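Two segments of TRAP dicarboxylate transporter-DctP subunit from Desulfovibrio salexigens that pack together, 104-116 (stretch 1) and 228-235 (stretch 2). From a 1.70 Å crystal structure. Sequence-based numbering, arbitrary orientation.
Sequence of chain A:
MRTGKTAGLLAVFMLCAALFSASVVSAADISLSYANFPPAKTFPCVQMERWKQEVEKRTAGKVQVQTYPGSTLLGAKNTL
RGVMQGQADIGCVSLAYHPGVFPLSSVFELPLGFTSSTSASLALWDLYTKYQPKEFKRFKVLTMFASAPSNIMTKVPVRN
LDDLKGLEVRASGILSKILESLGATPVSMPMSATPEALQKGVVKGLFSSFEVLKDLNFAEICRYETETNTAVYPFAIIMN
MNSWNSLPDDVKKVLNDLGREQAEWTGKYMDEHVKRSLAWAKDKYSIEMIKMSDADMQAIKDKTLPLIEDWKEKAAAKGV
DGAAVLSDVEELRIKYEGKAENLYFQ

Stretch 1, residues 104-116: LSSVFELPLGFTS
Stretch 2 (228-235) TNTAVYPF

Stretch 1 opens with a 3-10 segment, 105-109, held by i to i+3 bonds such as Phe-108 N to Ser-105 O (3.1 Å) and Leu-110 N to Val-107 O (3.1 Å), then extends through Pro-111 (phi/psi -74/99). Gly-113 sits at 86/10, where a CB would jam against the preceding carbonyl. Stretch 2 turns at Asn-229 (48/55), extends from Ala-231 (-164/165) and enters a strand at Pro-234. The two stretches run antiparallel: Phe-108 CA lies 6.1 Å from Pro-234 CA, Pro-111 CA 4.5 Å from Ala-231 CA, and Thr-115 CA 5.5 Å from Asn-229 CA.

No direct hydrogen bond crosses; Phe-108 O and Val-232 O, 3.2 Å apart, are both acceptors. Water bridges instead. One water donates to Phe-108 O (2.7 Å) and Leu-110 O (2.6 Å) and accepts from Val-232 N (2.9 Å); another donates to Glu-109 O and Val-232 O (2.8 Å each); a third joins Phe-114 O (2.7 Å) to Asn-229 O (2.9 Å). Pro-111 CA approaches Thr-230 O at 3.0 Å, a CA-H...O contact (133° at H).

Among side chains, Phe-108 (chi1 -89°, m) meets Pro-234 CB through its own CB at 3.9 Å, an apolar contact. Ala-231 CB points toward stretch 1, 3.5 Å from Glu-109 O. Asn-229 (m) places ND2 3.5 Å from Thr-115 CG2 (p).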

# COMPACT_ATOMS: atom_id res chain seq x y z
N LEU A 104 8.94 12.90 -0.49
CA LEU A 104 9.64 11.95 -1.37
C LEU A 104 8.89 10.64 -1.48
O LEU A 104 8.53 10.22 -2.58
CB LEU A 104 11.08 11.67 -0.91
CG LEU A 104 11.86 10.89 -1.98
CD1 LEU A 104 13.24 11.49 -2.16
CD2 LEU A 104 11.93 9.46 -1.54
N SER A 105 8.65 9.98 -0.33
CA SER A 105 8.10 8.63 -0.35
C SER A 105 6.68 8.57 -0.87
O SER A 105 6.25 7.52 -1.35
CB SER A 105 8.17 7.97 1.03
OG SER A 105 9.53 7.92 1.50
N SER A 106 5.95 9.68 -0.78
CA SER A 106 4.60 9.77 -1.33
C SER A 106 4.53 9.51 -2.85
O SER A 106 3.46 9.36 -3.42
CB SER A 106 3.98 11.13 -1.01
OG SER A 106 4.73 12.19 -1.57
N VAL A 107 5.69 9.48 -3.51
CA VAL A 107 5.71 9.17 -4.94
C VAL A 107 5.02 7.83 -5.14
O VAL A 107 4.35 7.60 -6.18
CB VAL A 107 7.15 9.15 -5.50
CG1 VAL A 107 7.94 7.98 -4.94
CG2 VAL A 107 7.13 9.11 -7.02
N PHE A 108 5.11 6.95 -4.14
CA PHE A 108 4.53 5.61 -4.28
C PHE A 108 3.01 5.57 -4.15
O PHE A 108 2.42 4.49 -4.26
CB PHE A 108 5.16 4.60 -3.33
CG PHE A 108 6.35 3.92 -3.92
CD1 PHE A 108 6.18 2.77 -4.66
CD2 PHE A 108 7.61 4.47 -3.82
CE1 PHE A 108 7.25 2.14 -5.25
CE2 PHE A 108 8.70 3.82 -4.42
CZ PHE A 108 8.49 2.68 -5.15
N GLU A 109 2.38 6.72 -3.94
CA GLU A 109 0.91 6.83 -4.00
C GLU A 109 0.37 7.01 -5.43
O GLU A 109 -0.80 6.83 -5.67
CB GLU A 109 0.44 8.01 -3.15
CG GLU A 109 0.86 7.90 -1.70
CD GLU A 109 0.87 9.23 -0.97
OE1 GLU A 109 0.25 10.19 -1.46
OE2 GLU A 109 1.51 9.30 0.10
N LEU A 110 1.25 7.35 -6.36
CA LEU A 110 0.86 7.73 -7.70
C LEU A 110 0.65 6.49 -8.57
O LEU A 110 1.17 5.42 -8.28
CB LEU A 110 1.97 8.56 -8.35
CG LEU A 110 2.26 9.87 -7.64
CD1 LEU A 110 3.54 10.52 -8.21
CD2 LEU A 110 1.07 10.80 -7.74
N PRO A 111 -0.08 6.65 -9.66
CA PRO A 111 -0.21 5.57 -10.65
C PRO A 111 1.08 5.42 -11.44
O PRO A 111 1.31 6.17 -12.39
CB PRO A 111 -1.36 6.03 -11.53
CG PRO A 111 -1.39 7.53 -11.38
CD PRO A 111 -0.93 7.81 -9.98
N LEU A 112 1.90 4.44 -11.06
CA LEU A 112 3.23 4.30 -11.60
C LEU A 112 3.45 2.94 -12.23
O LEU A 112 4.57 2.60 -12.58
CB LEU A 112 4.29 4.56 -10.53
CG LEU A 112 4.31 6.01 -10.00
CD1 LEU A 112 5.45 6.19 -9.05
CD2 LEU A 112 4.42 7.03 -11.12
N GLY A 113 2.37 2.19 -12.39
CA GLY A 113 2.44 0.93 -13.12
C GLY A 113 2.84 -0.30 -12.33
O GLY A 113 3.07 -1.34 -12.92
N PHE A 114 2.92 -0.23 -11.00
CA PHE A 114 3.24 -1.42 -10.22
C PHE A 114 2.09 -2.42 -10.28
O PHE A 114 0.93 -2.04 -10.23
CB PHE A 114 3.56 -1.06 -8.77
CG PHE A 114 4.96 -0.50 -8.61
CD1 PHE A 114 5.20 0.86 -8.78
CD2 PHE A 114 6.01 -1.35 -8.34
CE1 PHE A 114 6.48 1.37 -8.67
CE2 PHE A 114 7.32 -0.84 -8.21
CZ PHE A 114 7.54 0.52 -8.39
N THR A 115 2.42 -3.70 -10.40
CA THR A 115 1.38 -4.71 -10.61
C THR A 115 1.31 -5.75 -9.49
O THR A 115 0.60 -6.75 -9.61
CB THR A 115 1.61 -5.45 -11.94
OG1 THR A 115 2.87 -6.10 -11.91
CG2 THR A 115 1.58 -4.47 -13.11
N SER A 116 2.06 -5.52 -8.41
CA SER A 116 2.01 -6.43 -7.27
C SER A 116 2.49 -5.71 -6.03
O SER A 116 3.20 -4.70 -6.12
CB SER A 116 2.86 -7.69 -7.49
OG SER A 116 4.25 -7.40 -7.40
N THR A 228 -6.87 -2.91 -13.37
CA THR A 228 -6.27 -1.68 -13.86
C THR A 228 -4.89 -1.43 -13.24
O THR A 228 -4.11 -0.63 -13.78
CB THR A 228 -7.14 -0.48 -13.49
OG1 THR A 228 -7.38 -0.49 -12.08
CG2 THR A 228 -8.47 -0.53 -14.23
N ASN A 229 -4.58 -2.10 -12.13
CA ASN A 229 -3.30 -1.92 -11.44
C ASN A 229 -2.98 -0.44 -11.26
O ASN A 229 -1.90 0.05 -11.62
CB ASN A 229 -2.15 -2.64 -12.18
CG ASN A 229 -2.09 -4.12 -11.84
OD1 ASN A 229 -2.29 -4.50 -10.69
ND2 ASN A 229 -1.86 -4.96 -12.85
N THR A 230 -3.91 0.26 -10.64
CA THR A 230 -3.86 1.72 -10.69
C THR A 230 -2.76 2.34 -9.83
O THR A 230 -1.93 3.10 -10.32
CB THR A 230 -5.24 2.30 -10.37
OG1 THR A 230 -6.14 1.90 -11.40
CG2 THR A 230 -5.18 3.80 -10.32
N ALA A 231 -2.73 2.00 -8.55
CA ALA A 231 -1.78 2.59 -7.63
C ALA A 231 -1.77 1.70 -6.41
O ALA A 231 -2.72 0.93 -6.21
CB ALA A 231 -2.21 4.01 -7.22
N VAL A 232 -0.76 1.87 -5.56
CA VAL A 232 -0.70 1.21 -4.26
C VAL A 232 -0.66 2.27 -3.15
O VAL A 232 -0.51 3.46 -3.40
CB VAL A 232 0.57 0.31 -4.12
CG1 VAL A 232 0.63 -0.78 -5.20
CG2 VAL A 232 1.83 1.16 -4.17
N TYR A 233 -0.84 1.81 -1.91
CA TYR A 233 -0.66 2.63 -0.73
C TYR A 233 0.63 2.22 -0.02
O TYR A 233 0.77 1.06 0.36
CB TYR A 233 -1.82 2.43 0.25
CG TYR A 233 -3.13 2.88 -0.31
CD1 TYR A 233 -3.50 4.22 -0.28
CD2 TYR A 233 -3.99 1.97 -0.89
CE1 TYR A 233 -4.70 4.63 -0.82
CE2 TYR A 233 -5.19 2.38 -1.43
CZ TYR A 233 -5.54 3.70 -1.39
OH TYR A 233 -6.75 4.11 -1.93
N PRO A 234 1.56 3.17 0.14
CA PRO A 234 2.80 2.88 0.85
C PRO A 234 2.70 3.10 2.37
O PRO A 234 1.99 3.99 2.85
CB PRO A 234 3.77 3.90 0.26
CG PRO A 234 2.91 5.09 -0.06
CD PRO A 234 1.56 4.52 -0.44
N PHE A 235 3.46 2.28 3.09
CA PHE A 235 3.48 2.30 4.55
C PHE A 235 4.92 2.33 5.03
O PHE A 235 5.81 1.80 4.37
CB PHE A 235 2.87 1.01 5.12
CG PHE A 235 1.40 0.85 4.86
CD1 PHE A 235 0.92 0.43 3.62
CD2 PHE A 235 0.48 1.09 5.86
CE1 PHE A 235 -0.42 0.28 3.40
CE2 PHE A 235 -0.87 0.94 5.64
CZ PHE A 235 -1.32 0.53 4.40
O HOH W 1 1.36 3.51 -6.54
O HOH W 2 -2.39 5.51 -3.83
O HOH W 3 -0.47 2.71 -12.60
O HOH W 4 -0.03 0.37 -9.43
O HOH W 5 -1.24 -7.72 -11.68